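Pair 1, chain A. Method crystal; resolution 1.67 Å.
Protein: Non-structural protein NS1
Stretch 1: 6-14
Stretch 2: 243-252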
# COMPACT_ATOMS: atom_id res chain seq x y z
N TYR A 6 8.23 -17.53 -22.32
CA TYR A 6 7.71 -16.93 -21.09
C TYR A 6 6.21 -17.10 -21.00
O TYR A 6 5.51 -17.14 -22.01
CB TYR A 6 8.07 -15.45 -21.02
CG TYR A 6 9.55 -15.19 -21.13
CD1 TYR A 6 10.09 -14.64 -22.28
CD2 TYR A 6 10.41 -15.52 -20.10
CE1 TYR A 6 11.45 -14.40 -22.40
CE2 TYR A 6 11.77 -15.29 -20.20
CZ TYR A 6 12.28 -14.74 -21.35
OH TYR A 6 13.64 -14.51 -21.45
N SER A 7 5.71 -17.19 -19.77
CA SER A 7 4.28 -17.38 -19.54
C SER A 7 3.51 -16.17 -20.03
O SER A 7 4.07 -15.06 -20.10
CB SER A 7 3.99 -17.63 -18.06
OG SER A 7 4.16 -16.44 -17.30
N ASP A 8 2.25 -16.37 -20.39
CA ASP A 8 1.40 -15.26 -20.80
C ASP A 8 1.28 -14.24 -19.68
O ASP A 8 1.16 -13.04 -19.93
CB ASP A 8 0.00 -15.75 -21.20
CG ASP A 8 0.04 -16.80 -22.29
OD1 ASP A 8 1.14 -17.07 -22.82
OD2 ASP A 8 -1.03 -17.33 -22.63
N GLU A 9 1.32 -14.73 -18.44
CA GLU A 9 1.20 -13.88 -17.27
C GLU A 9 2.38 -12.91 -17.17
O GLU A 9 2.19 -11.73 -16.89
CB GLU A 9 1.08 -14.73 -16.00
CG GLU A 9 -0.25 -15.48 -15.86
CD GLU A 9 -0.38 -16.69 -16.79
OE1 GLU A 9 0.65 -17.30 -17.15
OE2 GLU A 9 -1.53 -17.05 -17.14
N VAL A 10 3.58 -13.43 -17.38
CA VAL A 10 4.78 -12.60 -17.33
C VAL A 10 4.81 -11.65 -18.52
O VAL A 10 5.06 -10.45 -18.36
CB VAL A 10 6.05 -13.48 -17.29
CG1 VAL A 10 7.30 -12.66 -17.60
CG2 VAL A 10 6.17 -14.19 -15.95
N LEU A 11 4.53 -12.17 -19.71
CA LEU A 11 4.46 -11.33 -20.90
C LEU A 11 3.39 -10.25 -20.74
O LEU A 11 3.62 -9.08 -21.06
CB LEU A 11 4.17 -12.17 -22.15
CG LEU A 11 5.28 -13.10 -22.62
CD1 LEU A 11 4.79 -13.93 -23.79
CD2 LEU A 11 6.49 -12.29 -23.03
N GLY A 12 2.22 -10.64 -20.23
CA GLY A 12 1.11 -9.73 -20.06
C GLY A 12 1.42 -8.60 -19.10
O GLY A 12 1.10 -7.44 -19.36
N ALA A 13 2.05 -8.94 -17.98
CA ALA A 13 2.44 -7.93 -16.99
C ALA A 13 3.47 -6.96 -17.57
O ALA A 13 3.35 -5.74 -17.40
CB ALA A 13 2.97 -8.60 -15.73
N THR A 14 4.48 -7.50 -18.25
CA THR A 14 5.52 -6.67 -18.85
C THR A 14 4.92 -5.67 -19.85
O THR A 14 5.21 -4.47 -19.79
CB THR A 14 6.58 -7.54 -19.57
OG1 THR A 14 7.08 -8.54 -18.68
CG2 THR A 14 7.74 -6.66 -20.06
N GLY A 243 10.39 -14.87 -8.55
CA GLY A 243 11.17 -15.16 -9.75
C GLY A 243 10.54 -14.57 -10.99
O GLY A 243 11.24 -14.08 -11.87
N GLU A 244 9.22 -14.59 -11.05
CA GLU A 244 8.50 -14.08 -12.21
C GLU A 244 8.57 -12.55 -12.26
O GLU A 244 8.58 -11.95 -13.33
CB GLU A 244 7.03 -14.55 -12.18
CG GLU A 244 6.90 -16.07 -12.31
CD GLU A 244 5.47 -16.57 -12.15
OE1 GLU A 244 4.78 -16.18 -11.19
OE2 GLU A 244 5.03 -17.38 -13.00
N ARG A 245 8.58 -11.93 -11.08
CA ARG A 245 8.68 -10.48 -11.00
C ARG A 245 10.03 -10.02 -11.55
O ARG A 245 10.11 -9.03 -12.28
CB ARG A 245 8.48 -10.03 -9.55
CG ARG A 245 7.04 -10.19 -9.04
CD ARG A 245 6.98 -10.22 -7.52
NE ARG A 245 7.55 -9.01 -6.92
CZ ARG A 245 6.83 -8.00 -6.45
NH1 ARG A 245 5.50 -8.03 -6.51
NH2 ARG A 245 7.46 -6.94 -5.93
N HIS A 246 11.09 -10.73 -11.20
CA HIS A 246 12.42 -10.40 -11.73
C HIS A 246 12.49 -10.63 -13.23
O HIS A 246 13.13 -9.87 -13.95
CB HIS A 246 13.49 -11.20 -11.00
CG HIS A 246 13.59 -10.88 -9.54
ND1 HIS A 246 13.51 -9.60 -9.06
CD2 HIS A 246 13.73 -11.69 -8.46
CE1 HIS A 246 13.61 -9.62 -7.74
NE2 HIS A 246 13.75 -10.87 -7.35
N LEU A 247 11.82 -11.68 -13.73
CA LEU A 247 11.70 -11.85 -15.17
C LEU A 247 10.99 -10.67 -15.84
O LEU A 247 11.40 -10.22 -16.91
CB LEU A 247 10.96 -13.14 -15.52
CG LEU A 247 11.65 -14.49 -15.37
CD1 LEU A 247 10.74 -15.58 -15.92
CD2 LEU A 247 12.99 -14.49 -16.08
N VAL A 248 9.93 -10.15 -15.23
CA VAL A 248 9.28 -8.96 -15.76
C VAL A 248 10.24 -7.77 -15.90
O VAL A 248 10.24 -7.08 -16.91
CB VAL A 248 8.07 -8.55 -14.89
CG1 VAL A 248 7.52 -7.19 -15.34
CG2 VAL A 248 6.99 -9.61 -14.98
N SER A 249 11.04 -7.51 -14.87
CA SER A 249 12.02 -6.44 -14.92
C SER A 249 12.98 -6.65 -16.07
O SER A 249 13.29 -5.72 -16.81
CB SER A 249 12.80 -6.35 -13.61
OG SER A 249 11.93 -6.05 -12.54
N LYS A 250 13.43 -7.89 -16.23
CA LYS A 250 14.41 -8.24 -17.26
C LYS A 250 13.83 -8.00 -18.66
O LYS A 250 14.49 -7.41 -19.53
CB LYS A 250 14.85 -9.70 -17.09
CG LYS A 250 15.85 -10.19 -18.14
CD LYS A 250 16.09 -11.69 -17.98
CE LYS A 250 17.06 -12.21 -19.03
NZ LYS A 250 18.39 -11.56 -18.91
N LEU A 251 12.59 -8.44 -18.87
CA LEU A 251 11.93 -8.26 -20.16
C LEU A 251 11.58 -6.80 -20.43
O LEU A 251 11.53 -6.35 -21.57
CB LEU A 251 10.66 -9.11 -20.23
CG LEU A 251 10.89 -10.62 -20.33
CD1 LEU A 251 9.56 -11.38 -20.31
CD2 LEU A 251 11.66 -10.95 -21.60
N TYR A 252 11.34 -6.05 -19.36
CA TYR A 252 10.88 -4.67 -19.49
C TYR A 252 12.00 -3.82 -20.06
O TYR A 252 11.76 -2.85 -20.77
CB TYR A 252 10.43 -4.15 -18.13
CG TYR A 252 9.83 -2.76 -18.07
CD1 TYR A 252 10.63 -1.63 -17.93
CD2 TYR A 252 8.45 -2.58 -18.07
CE1 TYR A 252 10.08 -0.36 -17.84
CE2 TYR A 252 7.89 -1.32 -17.98
CZ TYR A 252 8.71 -0.21 -17.86
OH TYR A 252 8.15 1.04 -17.76
O HOH W 1 3.16 -16.94 -14.61

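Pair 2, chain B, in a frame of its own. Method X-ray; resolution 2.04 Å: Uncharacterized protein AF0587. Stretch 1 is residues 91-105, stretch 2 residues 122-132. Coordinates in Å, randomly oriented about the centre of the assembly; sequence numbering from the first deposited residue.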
# COMPACT_ATOMS: atom_id res chain seq x y z
N HIS B 91 18.87 15.02 -9.32
CA HIS B 91 18.64 16.41 -9.67
C HIS B 91 17.57 16.57 -10.75
O HIS B 91 17.64 17.46 -11.59
CB HIS B 91 19.95 17.07 -10.15
CG HIS B 91 20.52 16.46 -11.39
ND1 HIS B 91 21.32 15.33 -11.37
CD2 HIS B 91 20.40 16.81 -12.69
CE1 HIS B 91 21.67 15.02 -12.61
NE2 HIS B 91 21.12 15.90 -13.43
N TRP B 92 16.57 15.69 -10.71
CA TRP B 92 15.46 15.71 -11.66
C TRP B 92 15.91 15.84 -13.12
O TRP B 92 15.56 16.80 -13.81
CB TRP B 92 14.48 16.83 -11.31
CG TRP B 92 13.59 16.50 -10.14
CD1 TRP B 92 13.45 17.22 -8.99
CD2 TRP B 92 12.71 15.37 -10.02
NE1 TRP B 92 12.55 16.61 -8.15
CE2 TRP B 92 12.08 15.47 -8.76
CE3 TRP B 92 12.40 14.29 -10.85
CZ2 TRP B 92 11.15 14.52 -8.31
CZ3 TRP B 92 11.48 13.34 -10.40
CH2 TRP B 92 10.86 13.47 -9.14
N SER B 93 16.68 14.86 -13.57
CA SER B 93 17.16 14.83 -14.94
C SER B 93 15.98 14.53 -15.85
O SER B 93 14.90 14.18 -15.38
CB SER B 93 18.18 13.72 -15.10
OG SER B 93 17.58 12.48 -14.79
N GLU B 94 16.19 14.67 -17.16
CA GLU B 94 15.13 14.40 -18.14
C GLU B 94 14.59 12.98 -18.03
O GLU B 94 13.37 12.78 -18.00
CB GLU B 94 15.65 14.64 -19.56
CG GLU B 94 15.52 16.08 -20.06
CD GLU B 94 14.08 16.46 -20.41
OE1 GLU B 94 13.48 15.79 -21.29
OE2 GLU B 94 13.56 17.42 -19.82
N GLU B 95 15.48 12.00 -17.97
CA GLU B 95 15.09 10.59 -17.87
C GLU B 95 14.29 10.32 -16.60
O GLU B 95 13.36 9.51 -16.60
CB GLU B 95 16.33 9.69 -17.89
CG GLU B 95 17.39 10.09 -18.91
CD GLU B 95 18.32 11.20 -18.41
OE1 GLU B 95 19.12 10.94 -17.49
OE2 GLU B 95 18.24 12.33 -18.93
N GLU B 96 14.69 10.98 -15.52
CA GLU B 96 14.04 10.83 -14.23
C GLU B 96 12.66 11.49 -14.21
O GLU B 96 11.69 10.90 -13.72
CB GLU B 96 14.93 11.43 -13.14
CG GLU B 96 14.45 11.22 -11.73
CD GLU B 96 15.49 11.62 -10.69
OE1 GLU B 96 15.91 12.80 -10.68
OE2 GLU B 96 15.90 10.75 -9.90
N VAL B 97 12.56 12.71 -14.73
CA VAL B 97 11.28 13.40 -14.78
C VAL B 97 10.35 12.60 -15.69
O VAL B 97 9.18 12.39 -15.37
CB VAL B 97 11.43 14.84 -15.33
CG1 VAL B 97 10.07 15.37 -15.77
CG2 VAL B 97 12.01 15.75 -14.26
N SER B 98 10.89 12.14 -16.80
CA SER B 98 10.13 11.36 -17.77
C SER B 98 9.58 10.08 -17.14
O SER B 98 8.40 9.76 -17.29
CB SER B 98 11.02 11.02 -18.97
OG SER B 98 10.33 10.23 -19.90
N PHE B 99 10.44 9.35 -16.44
CA PHE B 99 10.03 8.11 -15.79
C PHE B 99 9.00 8.33 -14.69
O PHE B 99 8.00 7.61 -14.62
CB PHE B 99 11.25 7.39 -15.18
CG PHE B 99 10.92 6.06 -14.56
CD1 PHE B 99 10.75 4.93 -15.36
CD2 PHE B 99 10.77 5.93 -13.19
CE1 PHE B 99 10.44 3.69 -14.79
CE2 PHE B 99 10.46 4.70 -12.61
CZ PHE B 99 10.30 3.57 -13.42
N VAL B 100 9.22 9.31 -13.82
CA VAL B 100 8.27 9.57 -12.74
C VAL B 100 6.92 10.08 -13.28
O VAL B 100 5.87 9.71 -12.78
CB VAL B 100 8.82 10.58 -11.71
CG1 VAL B 100 7.80 10.79 -10.61
CG2 VAL B 100 10.11 10.05 -11.10
N ALA B 101 6.97 10.92 -14.31
CA ALA B 101 5.75 11.44 -14.92
C ALA B 101 4.91 10.30 -15.50
O ALA B 101 3.70 10.27 -15.36
CB ALA B 101 6.11 12.43 -16.03
N GLY B 102 5.58 9.35 -16.15
CA GLY B 102 4.90 8.21 -16.74
C GLY B 102 4.04 7.47 -15.73
O GLY B 102 2.86 7.21 -15.98
N TRP B 103 4.62 7.13 -14.58
CA TRP B 103 3.88 6.43 -13.54
C TRP B 103 2.84 7.29 -12.84
O TRP B 103 1.73 6.84 -12.58
CB TRP B 103 4.85 5.81 -12.52
CG TRP B 103 5.46 4.55 -13.06
CD1 TRP B 103 6.76 4.36 -13.44
CD2 TRP B 103 4.76 3.34 -13.40
NE1 TRP B 103 6.91 3.10 -13.99
CE2 TRP B 103 5.70 2.46 -13.98
CE3 TRP B 103 3.43 2.92 -13.26
CZ2 TRP B 103 5.35 1.17 -14.42
CZ3 TRP B 103 3.08 1.65 -13.71
CH2 TRP B 103 4.04 0.79 -14.28
N LEU B 104 3.20 8.55 -12.55
CA LEU B 104 2.26 9.44 -11.89
C LEU B 104 0.98 9.57 -12.73
O LEU B 104 -0.13 9.55 -12.18
CB LEU B 104 2.88 10.83 -11.69
CG LEU B 104 1.90 11.90 -11.16
CD1 LEU B 104 1.37 11.51 -9.78
CD2 LEU B 104 2.60 13.26 -11.10
N LYS B 105 1.16 9.70 -14.04
CA LYS B 105 0.03 9.82 -14.96
C LYS B 105 -0.89 8.61 -14.85
O LYS B 105 -2.11 8.75 -14.89
CB LYS B 105 0.50 9.94 -16.42
CG LYS B 105 -0.69 10.09 -17.37
CD LYS B 105 -0.32 10.55 -18.77
CE LYS B 105 0.17 9.41 -19.63
NZ LYS B 105 0.25 9.83 -21.06
N GLY B 122 9.53 23.48 -7.48
CA GLY B 122 10.74 23.11 -8.20
C GLY B 122 10.63 21.87 -9.07
O GLY B 122 9.64 21.68 -9.77
N GLY B 123 11.67 21.05 -9.03
CA GLY B 123 11.70 19.83 -9.82
C GLY B 123 10.41 19.04 -9.86
O GLY B 123 10.09 18.43 -10.89
N TYR B 124 9.67 19.04 -8.76
CA TYR B 124 8.40 18.31 -8.69
C TYR B 124 7.36 18.88 -9.63
O TYR B 124 6.57 18.14 -10.21
CB TYR B 124 7.84 18.31 -7.27
CG TYR B 124 8.66 17.54 -6.27
CD1 TYR B 124 9.56 18.20 -5.44
CD2 TYR B 124 8.53 16.16 -6.15
CE1 TYR B 124 10.31 17.49 -4.51
CE2 TYR B 124 9.27 15.45 -5.23
CZ TYR B 124 10.16 16.12 -4.41
OH TYR B 124 10.90 15.42 -3.50
N ARG B 125 7.33 20.21 -9.76
CA ARG B 125 6.37 20.83 -10.66
C ARG B 125 6.66 20.42 -12.09
O ARG B 125 5.74 20.28 -12.90
CB ARG B 125 6.41 22.36 -10.52
CG ARG B 125 5.65 22.87 -9.32
CD ARG B 125 5.38 24.37 -9.41
NE ARG B 125 4.91 24.75 -10.74
CZ ARG B 125 4.26 25.87 -11.01
NH1 ARG B 125 3.97 26.73 -10.04
NH2 ARG B 125 3.89 26.14 -12.26
N LYS B 126 7.94 20.23 -12.41
CA LYS B 126 8.33 19.81 -13.75
C LYS B 126 7.71 18.44 -14.04
O LYS B 126 7.26 18.19 -15.16
CB LYS B 126 9.85 19.71 -13.87
CG LYS B 126 10.56 21.05 -13.93
CD LYS B 126 12.04 20.85 -14.22
CE LYS B 126 12.75 22.16 -14.50
NZ LYS B 126 14.19 21.96 -14.83
N VAL B 127 7.70 17.57 -13.05
CA VAL B 127 7.12 16.24 -13.22
C VAL B 127 5.63 16.41 -13.53
O VAL B 127 5.13 15.88 -14.52
CB VAL B 127 7.30 15.38 -11.94
CG1 VAL B 127 6.41 14.15 -12.00
CG2 VAL B 127 8.76 14.97 -11.78
N VAL B 128 4.94 17.16 -12.68
CA VAL B 128 3.50 17.40 -12.84
C VAL B 128 3.20 18.11 -14.16
O VAL B 128 2.24 17.77 -14.87
CB VAL B 128 2.97 18.24 -11.66
CG1 VAL B 128 1.47 18.47 -11.81
CG2 VAL B 128 3.28 17.54 -10.35
N GLU B 129 4.02 19.09 -14.50
CA GLU B 129 3.82 19.82 -15.74
C GLU B 129 3.80 18.88 -16.93
O GLU B 129 3.02 19.08 -17.86
CB GLU B 129 4.91 20.88 -15.90
CG GLU B 129 4.60 22.17 -15.14
CD GLU B 129 5.78 23.10 -15.04
OE1 GLU B 129 6.46 23.30 -16.06
OE2 GLU B 129 6.02 23.64 -13.94
N ARG B 130 4.62 17.84 -16.89
CA ARG B 130 4.66 16.86 -17.97
C ARG B 130 3.33 16.13 -18.09
O ARG B 130 2.84 15.89 -19.19
CB ARG B 130 5.75 15.81 -17.72
CG ARG B 130 7.17 16.29 -17.91
CD ARG B 130 7.47 16.61 -19.38
NE ARG B 130 8.91 16.56 -19.66
CZ ARG B 130 9.60 15.44 -19.81
NH1 ARG B 130 8.99 14.27 -19.73
NH2 ARG B 130 10.91 15.48 -20.04
N VAL B 131 2.74 15.77 -16.95
CA VAL B 131 1.48 15.05 -16.91
C VAL B 131 0.26 15.91 -17.23
O VAL B 131 -0.68 15.47 -17.90
CB VAL B 131 1.24 14.41 -15.52
CG1 VAL B 131 -0.05 13.63 -15.53
CG2 VAL B 131 2.42 13.52 -15.14
N GLU B 132 0.27 17.15 -16.74
CA GLU B 132 -0.84 18.06 -16.97
C GLU B 132 -1.27 18.08 -18.42
O GLU B 132 -2.46 18.04 -18.71
CB GLU B 132 -0.45 19.48 -16.54
CG GLU B 132 -1.58 20.49 -16.73
CD GLU B 132 -1.14 21.93 -16.45
OE1 GLU B 132 -2.00 22.83 -16.57
OE2 GLU B 132 0.04 22.16 -16.12

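Helix pairs are often described by their geometry alone, yet one backbone arrangement can be filled in quite different ways. Pairs 1 and 2 offer a worked example. In each, two helices cross at a signed angle near -50° (-49° in pair 1, -55° in pair 2), with axes approaching to 9.2 Å and 8.6 Å respectively. Fourteen central residues superpose with an RMSD of 0.5 Å.

A valine pair near the centre is common to both. Val A10 coincides with Val B97 and Val A248 with Val B127; all four take the t rotamer, and the side-chain centres fall within 0.7 Å of their counterparts. Beside them the matched residues differ in size but make similar contacts. Ala A13 matches Val B100, and its CB lies 4.2 Å from Val A248 CG2; in pair 2, Val B100 CG1 approaches Val B127 CG1 to 3.9 Å. Thr A14 matches Ala B101. The threonine hydroxyl is satisfied within its own helix: Thr A14 OG1 donates to Val A10 O at 2.8 Å and also lies 3.6 Å from Val A248 CG1, while Thr A14 CG2 lies 3.8 Å from Leu A251 CB. Alanine meets the same position with its single methyl, Ala B101 CB lying 3.8 Å from Arg B130 CB.

Interlocking shows how emphasis can shift within a shared frame. In pair 1 the knob is Val A10, which sits among Glu A244, Leu A247, Val A248 and Leu A251. In pair 2 knobs come from the second helix: Val B127 sits among Val B97, Val B100, Ala B101 and Leu B104, while Arg B130 enters the neighbouring hole formed by Glu B94, Val B97, Ser B98 and Ala B101.

A marked difference in chemistry occurs where Leu A251 matches Arg B130. The other stretch covers 93 Å² of Leu A251 and 96 Å² of Arg B130, and both pack against the matched valine: Val A10 CG1 is 3.8 Å from Leu A251 CD1, and Val B97 CG1 is 3.7 Å from Arg B130 CG. The leucine remains apolar to its tip, placing CD1 over one face of the Tyr A6 ring, 4.0 Å from the centroid. The arginine combines an aliphatic stem with a charged end, and its NH2 forms a salt bridge with Glu B94 OE1 at 2.9 Å. Glu B94 occupies the position of Ser A7, which instead caps its helix by accepting from Val A10 N through Ser A7 OG at 3.1 Å. A water links Ser A7 OG (2.9 Å) to Glu A244 OE2, to which it donates at 2.5 Å.

Aromatic residues extend both contacts, but by separate routes. In pair 2, Trp B92 CD1 lies 3.3 Å from Gly B123 CA; a CB on that glycine would clash with the indole. Val B127 CG2 sits over the face of the six-membered ring of Trp B92, 3.8 Å from its centroid, and the indole edge points toward the Tyr B124 face. The principle is plain: a similar valine core accompanies a similar crossing, while its surroundings may be apolar, charged or aromatic.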